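Local coordinates for protein enoyl-CoA hydratase (PDB 2PPY) that probably catalyses the hydration of enoyl-CoA thioesters in fatty acid beta-oxidation, at residues Y10-K15 / H23-K28; I19-L24 / I57-V62; Y104-E109 / E118-C123; G129-K134 / F188-T193. All blocks are in the same frame, centred on the assembly; numbering follows the deposited sequence.

Interaction 1: residues Y10-K15 / H23-K28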
# COMPACT_ATOMS: atom_id res chain seq x y z
N TYR A 10 -32.56 -21.60 -5.07
CA TYR A 10 -31.36 -21.42 -5.88
C TYR A 10 -30.20 -22.29 -5.42
O TYR A 10 -29.32 -22.63 -6.21
CB TYR A 10 -30.92 -19.95 -5.84
CG TYR A 10 -31.87 -18.99 -6.50
CD1 TYR A 10 -31.85 -18.78 -7.87
CD2 TYR A 10 -32.77 -18.25 -5.74
CE1 TYR A 10 -32.70 -17.86 -8.48
CE2 TYR A 10 -33.63 -17.33 -6.34
CZ TYR A 10 -33.59 -17.14 -7.71
OH TYR A 10 -34.42 -16.22 -8.29
N LEU A 11 -30.20 -22.64 -4.14
CA LEU A 11 -29.12 -23.45 -3.61
C LEU A 11 -29.54 -24.20 -2.35
O LEU A 11 -30.54 -23.87 -1.73
CB LEU A 11 -27.92 -22.53 -3.31
CG LEU A 11 -27.41 -22.20 -1.89
CD1 LEU A 11 -26.46 -21.01 -2.01
CD2 LEU A 11 -28.53 -21.85 -0.94
N THR A 12 -28.74 -25.21 -1.99
CA THR A 12 -28.99 -26.01 -0.81
C THR A 12 -27.70 -26.15 -0.00
O THR A 12 -26.63 -26.36 -0.57
CB THR A 12 -29.51 -27.42 -1.18
OG1 THR A 12 -30.78 -27.31 -1.83
CG2 THR A 12 -29.65 -28.29 0.06
N VAL A 13 -27.81 -26.04 1.31
CA VAL A 13 -26.65 -26.16 2.19
C VAL A 13 -26.75 -27.45 3.01
O VAL A 13 -27.77 -27.70 3.65
CB VAL A 13 -26.54 -24.96 3.17
CG1 VAL A 13 -25.33 -25.14 4.07
CG2 VAL A 13 -26.43 -23.66 2.39
N PHE A 14 -25.70 -28.25 2.96
CA PHE A 14 -25.63 -29.50 3.71
C PHE A 14 -24.51 -29.37 4.74
O PHE A 14 -23.41 -28.95 4.40
CB PHE A 14 -25.31 -30.68 2.77
CG PHE A 14 -26.38 -30.96 1.75
CD1 PHE A 14 -27.60 -31.49 2.14
CD2 PHE A 14 -26.16 -30.69 0.41
CE1 PHE A 14 -28.59 -31.77 1.19
CE2 PHE A 14 -27.14 -30.96 -0.55
CZ PHE A 14 -28.36 -31.50 -0.16
N LYS A 15 -24.79 -29.73 5.99
CA LYS A 15 -23.79 -29.65 7.04
C LYS A 15 -23.55 -31.02 7.65
O LYS A 15 -24.50 -31.71 8.02
CB LYS A 15 -24.22 -28.68 8.13
CG LYS A 15 -24.30 -27.22 7.70
CD LYS A 15 -24.63 -26.35 8.90
CE LYS A 15 -24.85 -24.90 8.52
NZ LYS A 15 -25.18 -24.09 9.72
N HIS A 23 -24.65 -26.45 -2.51
CA HIS A 23 -24.96 -26.95 -3.85
C HIS A 23 -25.75 -25.92 -4.62
O HIS A 23 -26.75 -25.40 -4.13
CB HIS A 23 -25.75 -28.26 -3.76
CG HIS A 23 -24.93 -29.42 -3.30
ND1 HIS A 23 -24.65 -30.50 -4.12
CD2 HIS A 23 -24.34 -29.68 -2.11
CE1 HIS A 23 -23.91 -31.37 -3.45
NE2 HIS A 23 -23.71 -30.90 -2.23
N LEU A 24 -25.31 -25.63 -5.83
CA LEU A 24 -25.97 -24.66 -6.68
C LEU A 24 -26.90 -25.36 -7.67
O LEU A 24 -26.49 -26.27 -8.39
CB LEU A 24 -24.93 -23.84 -7.44
CG LEU A 24 -23.80 -23.21 -6.62
CD1 LEU A 24 -22.86 -22.45 -7.54
CD2 LEU A 24 -24.37 -22.28 -5.56
N HIS A 25 -28.16 -24.94 -7.70
CA HIS A 25 -29.15 -25.50 -8.61
C HIS A 25 -30.10 -24.39 -9.04
O HIS A 25 -31.24 -24.33 -8.60
CB HIS A 25 -29.94 -26.65 -7.95
CG HIS A 25 -30.48 -26.32 -6.59
ND1 HIS A 25 -29.97 -26.86 -5.44
CD2 HIS A 25 -31.50 -25.51 -6.21
CE1 HIS A 25 -30.65 -26.40 -4.40
NE2 HIS A 25 -31.58 -25.58 -4.84
N ILE A 26 -29.61 -23.50 -9.90
CA ILE A 26 -30.39 -22.36 -10.36
C ILE A 26 -31.12 -22.61 -11.67
O ILE A 26 -32.30 -22.28 -11.82
CB ILE A 26 -29.49 -21.13 -10.53
CG1 ILE A 26 -28.62 -20.95 -9.29
CG2 ILE A 26 -30.33 -19.90 -10.78
CD1 ILE A 26 -27.42 -20.04 -9.52
N ASN A 27 -30.41 -23.16 -12.64
CA ASN A 27 -30.97 -23.44 -13.95
C ASN A 27 -29.97 -24.19 -14.81
O ASN A 27 -28.91 -24.59 -14.34
CB ASN A 27 -31.41 -22.13 -14.64
CG ASN A 27 -30.30 -21.09 -14.70
OD1 ASN A 27 -29.14 -21.43 -14.92
ND2 ASN A 27 -30.66 -19.82 -14.53
N LYS A 28 -30.34 -24.37 -16.08
CA LYS A 28 -29.52 -25.10 -17.03
C LYS A 28 -28.02 -24.78 -16.98
O LYS A 28 -27.19 -25.68 -17.14
CB LYS A 28 -30.03 -24.84 -18.45
CG LYS A 28 -30.11 -23.34 -18.77
CD LYS A 28 -30.75 -23.03 -20.13
CE LYS A 28 -31.47 -24.21 -20.75
NZ LYS A 28 -32.13 -23.80 -22.03

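Interaction 2: residues I19-L24 / I57-V62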
# COMPACT_ATOMS: atom_id res chain seq x y z
N ILE A 19 -18.05 -29.95 7.90
CA ILE A 19 -18.01 -29.54 6.50
C ILE A 19 -19.39 -29.12 6.03
O ILE A 19 -20.40 -29.75 6.37
CB ILE A 19 -17.52 -30.69 5.58
CG1 ILE A 19 -16.09 -31.09 5.96
CG2 ILE A 19 -17.58 -30.25 4.12
CD1 ILE A 19 -15.58 -32.30 5.19
N ALA A 20 -19.44 -28.05 5.24
CA ALA A 20 -20.70 -27.57 4.70
C ALA A 20 -20.56 -27.56 3.19
O ALA A 20 -19.53 -27.15 2.66
CB ALA A 20 -21.00 -26.16 5.21
N GLU A 21 -21.58 -28.04 2.50
CA GLU A 21 -21.54 -28.06 1.05
C GLU A 21 -22.67 -27.18 0.54
O GLU A 21 -23.83 -27.37 0.90
CB GLU A 21 -21.73 -29.47 0.50
CG GLU A 21 -20.78 -30.51 1.06
CD GLU A 21 -20.77 -31.79 0.23
OE1 GLU A 21 -21.81 -32.10 -0.39
OE2 GLU A 21 -19.74 -32.49 0.22
N ILE A 22 -22.31 -26.20 -0.28
CA ILE A 22 -23.30 -25.31 -0.85
C ILE A 22 -23.52 -25.79 -2.28
O ILE A 22 -22.67 -25.58 -3.15
CB ILE A 22 -22.81 -23.85 -0.86
CG1 ILE A 22 -22.41 -23.42 0.56
CG2 ILE A 22 -23.91 -22.94 -1.39
CD1 ILE A 22 -21.85 -22.00 0.65
N HIS A 23 -24.65 -26.45 -2.51
CA HIS A 23 -24.96 -26.95 -3.85
C HIS A 23 -25.75 -25.92 -4.62
O HIS A 23 -26.75 -25.40 -4.13
CB HIS A 23 -25.75 -28.26 -3.76
CG HIS A 23 -24.93 -29.42 -3.30
ND1 HIS A 23 -24.65 -30.50 -4.12
CD2 HIS A 23 -24.34 -29.68 -2.11
CE1 HIS A 23 -23.91 -31.37 -3.45
NE2 HIS A 23 -23.71 -30.90 -2.23
N LEU A 24 -25.31 -25.63 -5.83
CA LEU A 24 -25.97 -24.66 -6.68
C LEU A 24 -26.90 -25.36 -7.67
O LEU A 24 -26.49 -26.27 -8.39
CB LEU A 24 -24.93 -23.84 -7.44
CG LEU A 24 -23.80 -23.21 -6.62
CD1 LEU A 24 -22.86 -22.45 -7.54
CD2 LEU A 24 -24.37 -22.28 -5.56
N ILE A 57 -17.45 -26.41 0.92
CA ILE A 57 -17.23 -26.82 -0.46
C ILE A 57 -18.38 -26.27 -1.30
O ILE A 57 -19.55 -26.50 -0.99
CB ILE A 57 -17.24 -28.35 -0.64
CG1 ILE A 57 -16.16 -29.00 0.22
CG2 ILE A 57 -16.98 -28.68 -2.11
CD1 ILE A 57 -16.21 -30.53 0.19
N VAL A 58 -18.06 -25.53 -2.35
CA VAL A 58 -19.10 -25.01 -3.20
C VAL A 58 -19.10 -25.86 -4.46
O VAL A 58 -18.08 -25.98 -5.14
CB VAL A 58 -18.83 -23.53 -3.56
CG1 VAL A 58 -19.96 -23.00 -4.44
CG2 VAL A 58 -18.70 -22.71 -2.28
N MSE A 59 -20.23 -26.50 -4.74
CA MSE A 59 -20.35 -27.34 -5.93
C MSE A 59 -21.67 -27.11 -6.65
O MSE A 59 -22.56 -26.42 -6.15
CB MSE A 59 -20.17 -28.82 -5.58
CG MSE A 59 -20.74 -29.27 -4.24
SE MSE A 59 -20.54 -31.20 -3.98
CE MSE A 59 -18.81 -31.27 -3.14
N SER A 60 -21.78 -27.68 -7.85
CA SER A 60 -22.97 -27.52 -8.67
C SER A 60 -23.67 -28.84 -8.94
O SER A 60 -23.01 -29.87 -9.13
CB SER A 60 -22.59 -26.87 -10.01
OG SER A 60 -23.68 -26.84 -10.91
N ASP A 61 -25.00 -28.82 -8.94
CA ASP A 61 -25.78 -30.02 -9.20
C ASP A 61 -26.23 -30.03 -10.66
O ASP A 61 -26.98 -30.91 -11.08
CB ASP A 61 -27.02 -30.10 -8.30
CG ASP A 61 -26.67 -30.22 -6.83
OD1 ASP A 61 -25.67 -30.91 -6.50
OD2 ASP A 61 -27.40 -29.64 -6.00
N VAL A 62 -25.78 -29.04 -11.42
CA VAL A 62 -26.13 -28.94 -12.83
C VAL A 62 -25.09 -29.68 -13.67
O VAL A 62 -23.89 -29.43 -13.56
CB VAL A 62 -26.24 -27.47 -13.28
CG1 VAL A 62 -26.61 -27.40 -14.76
CG2 VAL A 62 -27.28 -26.75 -12.44

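Interaction 3: residues Y104-E109 / E118-C123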
# COMPACT_ATOMS: atom_id res chain seq x y z
N TYR A 104 -12.80 -22.04 2.08
CA TYR A 104 -13.74 -22.21 0.98
C TYR A 104 -13.09 -22.86 -0.24
O TYR A 104 -12.10 -22.36 -0.77
CB TYR A 104 -14.33 -20.85 0.59
CG TYR A 104 -15.56 -20.45 1.40
CD1 TYR A 104 -15.48 -20.26 2.78
CD2 TYR A 104 -16.80 -20.31 0.79
CE1 TYR A 104 -16.61 -19.94 3.53
CE2 TYR A 104 -17.94 -19.99 1.52
CZ TYR A 104 -17.84 -19.81 2.89
OH TYR A 104 -18.97 -19.51 3.61
N ILE A 105 -13.65 -23.98 -0.68
CA ILE A 105 -13.13 -24.71 -1.82
C ILE A 105 -14.18 -24.76 -2.93
O ILE A 105 -15.33 -25.14 -2.68
CB ILE A 105 -12.77 -26.17 -1.45
CG1 ILE A 105 -11.84 -26.20 -0.24
CG2 ILE A 105 -12.11 -26.88 -2.64
CD1 ILE A 105 -11.55 -27.60 0.25
N ALA A 106 -13.79 -24.37 -4.13
CA ALA A 106 -14.69 -24.41 -5.27
C ALA A 106 -14.51 -25.75 -5.97
O ALA A 106 -13.42 -26.04 -6.48
CB ALA A 106 -14.37 -23.28 -6.23
N CYS A 107 -15.55 -26.57 -5.99
CA CYS A 107 -15.48 -27.87 -6.64
C CYS A 107 -16.00 -27.69 -8.06
O CYS A 107 -17.21 -27.69 -8.29
CB CYS A 107 -16.34 -28.89 -5.89
SG CYS A 107 -16.16 -30.59 -6.51
N LEU A 108 -15.09 -27.55 -9.01
CA LEU A 108 -15.47 -27.32 -10.40
C LEU A 108 -15.60 -28.61 -11.22
O LEU A 108 -14.61 -29.27 -11.53
CB LEU A 108 -14.46 -26.37 -11.05
CG LEU A 108 -14.20 -25.09 -10.24
CD1 LEU A 108 -13.11 -24.27 -10.91
CD2 LEU A 108 -15.49 -24.27 -10.11
N GLU A 109 -16.84 -28.96 -11.56
CA GLU A 109 -17.11 -30.16 -12.34
C GLU A 109 -17.65 -29.85 -13.73
O GLU A 109 -17.83 -30.75 -14.55
CB GLU A 109 -18.10 -31.05 -11.60
CG GLU A 109 -17.52 -31.73 -10.37
CD GLU A 109 -18.57 -32.49 -9.58
OE1 GLU A 109 -19.41 -31.84 -8.93
OE2 GLU A 109 -18.56 -33.74 -9.62
N GLU A 118 -15.60 -15.93 -11.41
CA GLU A 118 -15.41 -14.89 -10.41
C GLU A 118 -15.76 -15.41 -9.02
O GLU A 118 -15.05 -15.13 -8.05
CB GLU A 118 -16.25 -13.67 -10.77
CG GLU A 118 -15.81 -13.05 -12.08
CD GLU A 118 -16.62 -11.84 -12.47
OE1 GLU A 118 -17.82 -12.01 -12.80
OE2 GLU A 118 -16.06 -10.73 -12.44
N MSE A 119 -16.83 -16.18 -8.92
CA MSE A 119 -17.23 -16.75 -7.63
C MSE A 119 -16.15 -17.71 -7.17
O MSE A 119 -15.80 -17.75 -5.99
CB MSE A 119 -18.55 -17.51 -7.77
CG MSE A 119 -19.03 -18.13 -6.47
SE MSE A 119 -20.67 -19.15 -6.70
CE MSE A 119 -21.64 -17.90 -7.81
N ALA A 120 -15.63 -18.50 -8.11
CA ALA A 120 -14.59 -19.48 -7.83
C ALA A 120 -13.27 -18.81 -7.44
O ALA A 120 -12.53 -19.34 -6.60
CB ALA A 120 -14.38 -20.37 -9.05
N LEU A 121 -12.98 -17.66 -8.04
CA LEU A 121 -11.75 -16.92 -7.73
C LEU A 121 -11.78 -16.38 -6.31
O LEU A 121 -10.73 -16.21 -5.68
CB LEU A 121 -11.55 -15.76 -8.72
CG LEU A 121 -11.12 -16.09 -10.16
CD1 LEU A 121 -11.22 -14.85 -11.04
CD2 LEU A 121 -9.70 -16.62 -10.15
N ALA A 122 -12.98 -16.10 -5.81
CA ALA A 122 -13.16 -15.56 -4.46
C ALA A 122 -13.00 -16.64 -3.38
O ALA A 122 -12.87 -16.32 -2.20
CB ALA A 122 -14.52 -14.88 -4.34
N CYS A 123 -13.02 -17.91 -3.78
CA CYS A 123 -12.84 -19.00 -2.82
C CYS A 123 -11.34 -19.17 -2.56
O CYS A 123 -10.52 -18.71 -3.35
CB CYS A 123 -13.43 -20.30 -3.37
SG CYS A 123 -15.22 -20.26 -3.60

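Interaction 4: residues G129-K134 / F188-T193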
# COMPACT_ATOMS: atom_id res chain seq x y z
N GLY A 129 -12.40 -30.90 -12.44
CA GLY A 129 -12.39 -32.21 -13.08
C GLY A 129 -11.66 -32.17 -14.41
O GLY A 129 -11.72 -31.16 -15.11
N ASP A 130 -10.99 -33.27 -14.78
CA ASP A 130 -10.25 -33.26 -16.04
C ASP A 130 -11.08 -33.20 -17.31
O ASP A 130 -10.54 -33.14 -18.41
CB ASP A 130 -9.25 -34.43 -16.10
CG ASP A 130 -9.91 -35.80 -16.01
OD1 ASP A 130 -9.15 -36.79 -15.98
OD2 ASP A 130 -11.15 -35.89 -15.96
N GLU A 131 -12.40 -33.19 -17.16
CA GLU A 131 -13.31 -33.09 -18.30
C GLU A 131 -14.38 -32.05 -17.98
O GLU A 131 -15.45 -32.03 -18.59
CB GLU A 131 -13.97 -34.44 -18.59
CG GLU A 131 -12.99 -35.57 -18.93
CD GLU A 131 -13.70 -36.84 -19.36
OE1 GLU A 131 -14.37 -36.83 -20.42
OE2 GLU A 131 -13.59 -37.87 -18.65
N ALA A 132 -14.08 -31.18 -17.02
CA ALA A 132 -15.00 -30.14 -16.56
C ALA A 132 -15.42 -29.14 -17.63
O ALA A 132 -16.43 -28.46 -17.48
CB ALA A 132 -14.40 -29.40 -15.37
N GLY A 133 -14.65 -29.03 -18.71
CA GLY A 133 -15.01 -28.10 -19.76
C GLY A 133 -14.15 -26.87 -19.91
O GLY A 133 -12.92 -26.96 -19.93
N LYS A 134 -14.81 -25.71 -20.00
CA LYS A 134 -14.14 -24.42 -20.19
C LYS A 134 -14.07 -23.57 -18.93
O LYS A 134 -14.98 -23.58 -18.10
CB LYS A 134 -14.86 -23.59 -21.25
CG LYS A 134 -15.16 -24.29 -22.57
CD LYS A 134 -16.01 -23.37 -23.44
CE LYS A 134 -16.38 -24.00 -24.77
NZ LYS A 134 -17.21 -23.08 -25.60
N PHE A 188 -8.61 -33.23 -10.92
CA PHE A 188 -8.89 -34.62 -10.58
C PHE A 188 -9.61 -35.34 -11.72
O PHE A 188 -10.20 -34.70 -12.61
CB PHE A 188 -9.79 -34.72 -9.35
CG PHE A 188 -9.23 -34.08 -8.10
CD1 PHE A 188 -7.95 -34.38 -7.65
CD2 PHE A 188 -10.03 -33.23 -7.33
CE1 PHE A 188 -7.48 -33.86 -6.44
CE2 PHE A 188 -9.57 -32.71 -6.12
CZ PHE A 188 -8.29 -33.02 -5.68
N PRO A 189 -9.57 -36.68 -11.73
CA PRO A 189 -10.26 -37.43 -12.79
C PRO A 189 -11.73 -37.05 -12.61
O PRO A 189 -12.26 -37.10 -11.50
CB PRO A 189 -10.00 -38.89 -12.42
CG PRO A 189 -8.65 -38.83 -11.77
CD PRO A 189 -8.75 -37.59 -10.90
N GLN A 190 -12.39 -36.66 -13.70
CA GLN A 190 -13.79 -36.23 -13.65
C GLN A 190 -14.70 -36.94 -12.65
O GLN A 190 -15.28 -36.30 -11.77
CB GLN A 190 -14.40 -36.33 -15.05
CG GLN A 190 -15.72 -35.57 -15.21
CD GLN A 190 -15.56 -34.06 -15.03
OE1 GLN A 190 -14.59 -33.47 -15.49
NE2 GLN A 190 -16.54 -33.44 -14.38
N ALA A 191 -14.84 -38.25 -12.77
CA ALA A 191 -15.73 -39.00 -11.89
C ALA A 191 -15.29 -39.08 -10.42
O ALA A 191 -16.04 -39.56 -9.58
CB ALA A 191 -15.92 -40.41 -12.44
N GLU A 192 -14.09 -38.60 -10.13
CA GLU A 192 -13.57 -38.64 -8.77
C GLU A 192 -13.43 -37.25 -8.16
O GLU A 192 -12.97 -37.10 -7.02
CB GLU A 192 -12.21 -39.33 -8.76
CG GLU A 192 -12.22 -40.74 -9.30
CD GLU A 192 -10.83 -41.25 -9.64
OE1 GLU A 192 -9.94 -41.16 -8.77
OE2 GLU A 192 -10.64 -41.73 -10.77
N THR A 193 -13.84 -36.23 -8.90
CA THR A 193 -13.71 -34.85 -8.45
C THR A 193 -14.36 -34.56 -7.10
O THR A 193 -13.70 -34.04 -6.19
CB THR A 193 -14.27 -33.88 -9.50
OG1 THR A 193 -13.55 -34.06 -10.73
CG2 THR A 193 -14.10 -32.43 -9.05

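Interaction 1: residues Y10-K15 / H23-K28
His23 opens the contact with two backbone hydrogen bonds to Thr12. His23 N donates to Thr12 O at 2.8 Å, nearly along the C=O axis. His23 O accepts from Thr12 N at 2.9 Å, in the carbonyl plane. The His23 ring takes the edge of Phe14 on one face: the planes stand at 85° and the centroids lie 5.0 Å apart. Phe14 CD2 and CE2 do the touching, against CD2 and NE2 of the imidazole, whose nitrogens bond Asp61 and Glu21. Leu24 comes next, in a non-hydrogen-bonded pair with Leu11, and Leu24 CD2 lies 4.2 Å from Leu11 CB. Strands 11-16 and 19-24 form an antiparallel beta hairpin in the mixed sheet of this crotonase-family protein. At His25 the chain leaves the strand, yet His25 N donates to Tyr10 O at 3.0 Å, from above the carbonyl plane. The His25 imidazole lies with one face over the backbone of Tyr10 and Leu11. An alanine here would remove the ring and would probably leave the Tyr10-Leu11 backbone less well covered, with the main-chain bond kept. Ile26 CG2 meets the edge of the Tyr10 ring, 3.5 Å from Tyr10 CD1. Phe36 of helix 34-48 packs on both side chains.

Interaction 2: residues I19-L24 / I57-V62
Strands 19-24 and 55-60 run parallel in a beta-alpha-beta unit whose crossover is helix 34-48. Backbone bonds join them, Ile57 N to Ala20 O, Ile22 N to Ile57 O, Met59 N to Ile22 O. The tight part is around His23. Its ring lies beside Met59, a selenomethionine. Met59 CG sits over the His23 ring centre, 3.9 Å from the centroid, a CH-pi contact. The crowded first torsion of Met59 (chi1 36°) sends SE obliquely to the ring. Both ring nitrogens donate in the ring plane: His23 NE2 bonds Glu21 OE1 at 2.9 Å, while ND1 goes to Asp61. The carboxylates, salt-bridged to Arg198 and Arg194 of helix 193-205, may favour a protonated imidazole, an effect the arginines would partly offset. An alanine here would remove both ring donors and the face under Met59, and would probably loosen the hold on Glu21 and Asp61. The other face, with Ile22, Leu24 and Val58, is buried but looser: Leu24 CD1 stays 4.3 Å from Val58 CG1. The ends are partly exposed, at Ile19 and Val62. By contrast, His23 ND1 meets Asp61 OD1 on its syn lone pair, at 2.6 Å and 170°.

Interaction 3: residues Y104-E109 / E118-C123
Cys123 loses more surface to this contact than any other residue of the two segments. It follows helix 115-121 and turns its side chain toward strand 103-108. Cys123 CB rests 3.6 Å from Tyr104 O and 4.1 Å from Tyr104 CB. Cys123 SG stands anti to the carbonyl carbon (chi1 -65°), 4.1 Å from Ala106 CB. Tyr104 joins through its CB and backbone alone, for the ring runs away from the helix. Ala120 is the other main partner. The methyl of Ala106 points at the flank of the Ala120 methyl, Ala106 CB to Ala120 CB 4.1 Å. Leu108 CD2 reaches the same methyl, 4.2 Å from Ala120 CB. Small side chains thus let the helix end lie close to the strand, with CA of Ala106 and CA of Ala120 5.6 Å apart. No hydrogen bond crosses between the segments, and all five touching residues are buried. The contact joins the sheet of the crotonase-type core to the helix that packs on one of its faces. Strand 103-108 runs between strands 55-60 and 125-129. Ile105 and Cys107 face the other way, onto helix 193-205, while helix 80-99 touches Tyr104, Met119 and Ala122.

Interaction 4: residues G129-K134 / F188-T193
Asp130 makes the two shortest hydrogen bonds of this contact. Asp130 N donates to Phe188 O at 2.7 Å, almost along the C=O axis. Asp130 OD2 accepts from Gln190 N, also at 2.7 Å, but the N-H arrives from well above the carboxylate plane. The crowded first torsion (chi1 60°) brings the carboxylate to the Pro189-Gln190 backbone. Asp130 belongs to a type I beta turn, Gly129 to Ala132, which leaves the end of strand 125-129. Gly129 and Phe188 form a parallel bridge there, so the contact lies at the edge of the main crotonase-type sheet within the chain. Gln190 is the third polar element. Its CG is anti to the backbone N (chi1 -164°), and the chain then bends at chi2, which carries the amide to the turn. Gln190 OE1 accepts from Glu131 N at 2.8 Å, though the place of OE1 is less certain. On the other branch, Gln190 NE2 donates to Glu109 O, just past strand 103-108. Glu131 crosses Gln190 obliquely, with Glu131 CB 4.0 Å from Gln190 CG. Its carboxylate stands nearly perpendicular to the amide. Asp130 OD1 lies 3.4 Å from Pro189 CA. Gly129 sits at the crowded centre, where a side chain would run into Gln190 and Thr193. Phe188 turns its ring to Phe127, edge to face, and to helix 193-205. At the start of that helix, Thr193 OG1 donates to Gln190 O at 3.0 Å and comes within 3.2 Å of Gly129 CA.

How the interactions relate
From the N terminus, interaction 1 closes the hairpin of strands 11-16 and 19-24. Interaction 2 begins on the second of these strands and closes the longer loop through helix 34-48. The two share His23 and Leu24, so they overlap without nesting. Interaction 3 follows in series and closes a short loop from strand 103-108 to the end of helix 115-121. Its strand adjoins 55-60, with probable backbone hydrogen bonds from Val58 to Ile105 and Cys107. Interaction 4 comes last and closes a wide loop. It meets interaction 3 where Leu108 O faces Gly129 N. Interactions 1 and 4 do not touch. Together the four span most of the mixed sheet.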